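Local coordinates for malonyl CoA-acyl carrier protein transacylase (PDB 2QC3) that catalyses transfer of the malonyl group from malonyl-CoA to holo-acyl carrier protein, supplying malonyl-ACP for fatty acid biosynthesis, at residues Ala66-Ala71 / Glu95-Ala100. Numbering follows the deposited sequence.
Sequences AATLLA and EIAAYA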
ATOM      1  N   ALA A  66       3.452   4.024   9.087  1.00 25.88           N
ATOM      2  CA  ALA A  66       3.384   4.513  10.468  1.00 27.56           C
ATOM      3  C   ALA A  66       1.965   4.986  10.815  1.00 26.99           C
ATOM      4  O   ALA A  66       1.436   4.662  11.877  1.00 28.15           O
ATOM      5  CB  ALA A  66       4.388   5.661  10.676  1.00 27.01           C
ATOM      6  N   ALA A  67       1.358   5.750   9.916  1.00 26.43           N
ATOM      7  CA  ALA A  67       0.004   6.253  10.127  1.00 27.43           C
ATOM      8  C   ALA A  67      -0.955   5.075  10.252  1.00 27.74           C
ATOM      9  O   ALA A  67      -1.822   5.046  11.135  1.00 27.66           O
ATOM     10  CB  ALA A  67      -0.413   7.134   8.961  1.00 24.93           C
ATOM     11  N   THR A  68      -0.787   4.100   9.366  1.00 26.93           N
ATOM     12  CA  THR A  68      -1.642   2.925   9.378  1.00 25.60           C
ATOM     13  C   THR A  68      -1.577   2.140  10.674  1.00 25.05           C
ATOM     14  O   THR A  68      -2.611   1.776  11.239  1.00 24.39           O
ATOM     15  CB  THR A  68      -1.327   1.967   8.204  1.00 23.87           C
ATOM     16  OG1 THR A  68      -1.724   2.587   6.978  1.00 24.17           O
ATOM     17  CG2 THR A  68      -2.099   0.647   8.356  1.00 23.12           C
ATOM     18  N   LEU A  69      -0.363   1.891  11.148  1.00 24.29           N
ATOM     19  CA  LEU A  69      -0.189   1.119  12.362  1.00 25.59           C
ATOM     20  C   LEU A  69      -0.585   1.858  13.638  1.00 25.87           C
ATOM     21  O   LEU A  69      -0.987   1.225  14.609  1.00 26.82           O
ATOM     22  CB  LEU A  69       1.247   0.586  12.431  1.00 22.59           C
ATOM     23  CG  LEU A  69       1.581  -0.263  11.187  1.00 24.15           C
ATOM     24  CD1 LEU A  69       2.961  -0.904  11.323  1.00 21.26           C
ATOM     25  CD2 LEU A  69       0.503  -1.340  10.998  1.00 21.22           C
ATOM     26  N   LEU A  70      -0.475   3.181  13.655  1.00 27.95           N
ATOM     27  CA  LEU A  70      -0.889   3.928  14.846  1.00 29.76           C
ATOM     28  C   LEU A  70      -2.372   3.637  15.059  1.00 30.29           C
ATOM     29  O   LEU A  70      -2.811   3.353  16.177  1.00 31.03           O
ATOM     30  CB  LEU A  70      -0.703   5.434  14.652  1.00 29.11           C
ATOM     31  CG  LEU A  70       0.701   6.020  14.778  1.00 30.24           C
ATOM     32  CD1 LEU A  70       0.650   7.494  14.426  1.00 30.21           C
ATOM     33  CD2 LEU A  70       1.226   5.823  16.199  1.00 31.17           C
ATOM     34  N   ALA A  71      -3.129   3.694  13.966  1.00 30.29           N
ATOM     35  CA  ALA A  71      -4.563   3.439  13.996  1.00 31.80           C
ATOM     36  C   ALA A  71      -4.818   2.002  14.413  1.00 33.80           C
ATOM     37  O   ALA A  71      -5.699   1.726  15.231  1.00 33.65           O
ATOM     38  CB  ALA A  71      -5.167   3.702  12.625  1.00 30.98           C
ATOM     39  N   GLU A  95       1.120  -3.201   1.895  1.00 20.97           N
ATOM     40  CA  GLU A  95       1.261  -4.601   2.291  1.00 21.74           C
ATOM     41  C   GLU A  95       2.079  -4.775   3.571  1.00 21.42           C
ATOM     42  O   GLU A  95       1.801  -5.669   4.370  1.00 22.16           O
ATOM     43  CB  GLU A  95       1.899  -5.421   1.175  1.00 23.22           C
ATOM     44  CG  GLU A  95       1.018  -5.568  -0.052  1.00 25.85           C
ATOM     45  CD  GLU A  95       1.303  -6.844  -0.800  1.00 25.08           C
ATOM     46  OE1 GLU A  95       0.379  -7.679  -0.919  1.00 23.64           O
ATOM     47  OE2 GLU A  95       2.454  -7.015  -1.260  1.00 24.20           O
ATOM     48  N   ILE A  96       3.089  -3.933   3.773  1.00 21.20           N
ATOM     49  CA  ILE A  96       3.917  -4.050   4.976  1.00 20.93           C
ATOM     50  C   ILE A  96       3.065  -3.817   6.218  1.00 20.27           C
ATOM     51  O   ILE A  96       3.197  -4.527   7.215  1.00 19.57           O
ATOM     52  CB  ILE A  96       5.109  -3.051   4.949  1.00 20.47           C
ATOM     53  CG1 ILE A  96       6.120  -3.487   3.876  1.00 23.00           C
ATOM     54  CG2 ILE A  96       5.787  -3.009   6.306  1.00 19.67           C
ATOM     55  CD1 ILE A  96       7.279  -2.517   3.668  1.00 22.81           C
ATOM     56  N   ALA A  97       2.187  -2.820   6.147  1.00 20.25           N
ATOM     57  CA  ALA A  97       1.288  -2.511   7.251  1.00 20.38           C
ATOM     58  C   ALA A  97       0.299  -3.670   7.404  1.00 18.79           C
ATOM     59  O   ALA A  97      -0.005  -4.099   8.522  1.00 18.69           O
ATOM     60  CB  ALA A  97       0.542  -1.203   6.971  1.00 20.34           C
ATOM     61  N   ALA A  98      -0.191  -4.181   6.278  1.00 18.74           N
ATOM     62  CA  ALA A  98      -1.127  -5.309   6.293  1.00 20.01           C
ATOM     63  C   ALA A  98      -0.488  -6.510   6.984  1.00 20.87           C
ATOM     64  O   ALA A  98      -1.149  -7.234   7.736  1.00 20.85           O
ATOM     65  CB  ALA A  98      -1.529  -5.687   4.872  1.00 18.12           C
ATOM     66  N   TYR A  99       0.800  -6.723   6.724  1.00 20.47           N
ATOM     67  CA  TYR A  99       1.523  -7.833   7.333  1.00 20.93           C
ATOM     68  C   TYR A  99       1.561  -7.680   8.847  1.00 22.53           C
ATOM     69  O   TYR A  99       1.372  -8.649   9.583  1.00 22.02           O
ATOM     70  CB  TYR A  99       2.950  -7.907   6.783  1.00 22.48           C
ATOM     71  CG  TYR A  99       3.066  -8.674   5.493  1.00 21.68           C
ATOM     72  CD1 TYR A  99       2.075  -8.583   4.517  1.00 22.05           C
ATOM     73  CD2 TYR A  99       4.174  -9.484   5.238  1.00 24.05           C
ATOM     74  CE1 TYR A  99       2.180  -9.274   3.324  1.00 20.41           C
ATOM     75  CE2 TYR A  99       4.291 -10.183   4.038  1.00 22.50           C
ATOM     76  CZ  TYR A  99       3.291 -10.074   3.089  1.00 20.63           C
ATOM     77  OH  TYR A  99       3.382 -10.759   1.903  1.00 19.92           O
ATOM     78  N   ALA A 100       1.813  -6.460   9.310  1.00 22.42           N
ATOM     79  CA  ALA A 100       1.858  -6.195  10.741  1.00 23.15           C
ATOM     80  C   ALA A 100       0.457  -6.367  11.327  1.00 23.28           C
ATOM     81  O   ALA A 100       0.291  -6.909  12.417  1.00 24.16           O
ATOM     82  CB  ALA A 100       2.372  -4.780  11.002  1.00 24.65           C
TER
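Thr68 brings its methyl CG2 up against Ala97, that branch lying anti to the backbone N while OG1 stands beside the N (chi1 -69°). Leu69, with CG anti to its own carbonyl carbon (chi1 -57°) and chi2 extended, carries its branched end to the neighbouring helix although its CB does not point there. CG2 of Thr68 meets CB of Ala97 at 3.5 Å, methyl against methyl. Leu69 straddles Ala100, one turn beyond Ala97: CD1 and CD2 of Leu69 each lie 3.9 Å from Ala100 CB. CD2 of Leu69 also rests 3.7 Å from the carbonyl O of Ala97, touching backbone as well. The hydroxyl of Thr68 is bonded to the carbonyls of Ile64 and Pro270, which leaves the methyl for the apolar side. The facing surface offers the small side chains Ala97 and Ala100, and the segment axes approach to 9.4 Å, their directions 23° apart. Trp34 and Ala110 pack on Leu69 from helices 27-37 and 107-125. The contact sets helix 57-77 beside helix 94-101, with the Ala97 side chain about 10 Å from that of Ser92, probably the active-site serine, in a strand-turn-helix arrangement consistent with the GxSxG nucleophile elbow of FabD acyltransferases.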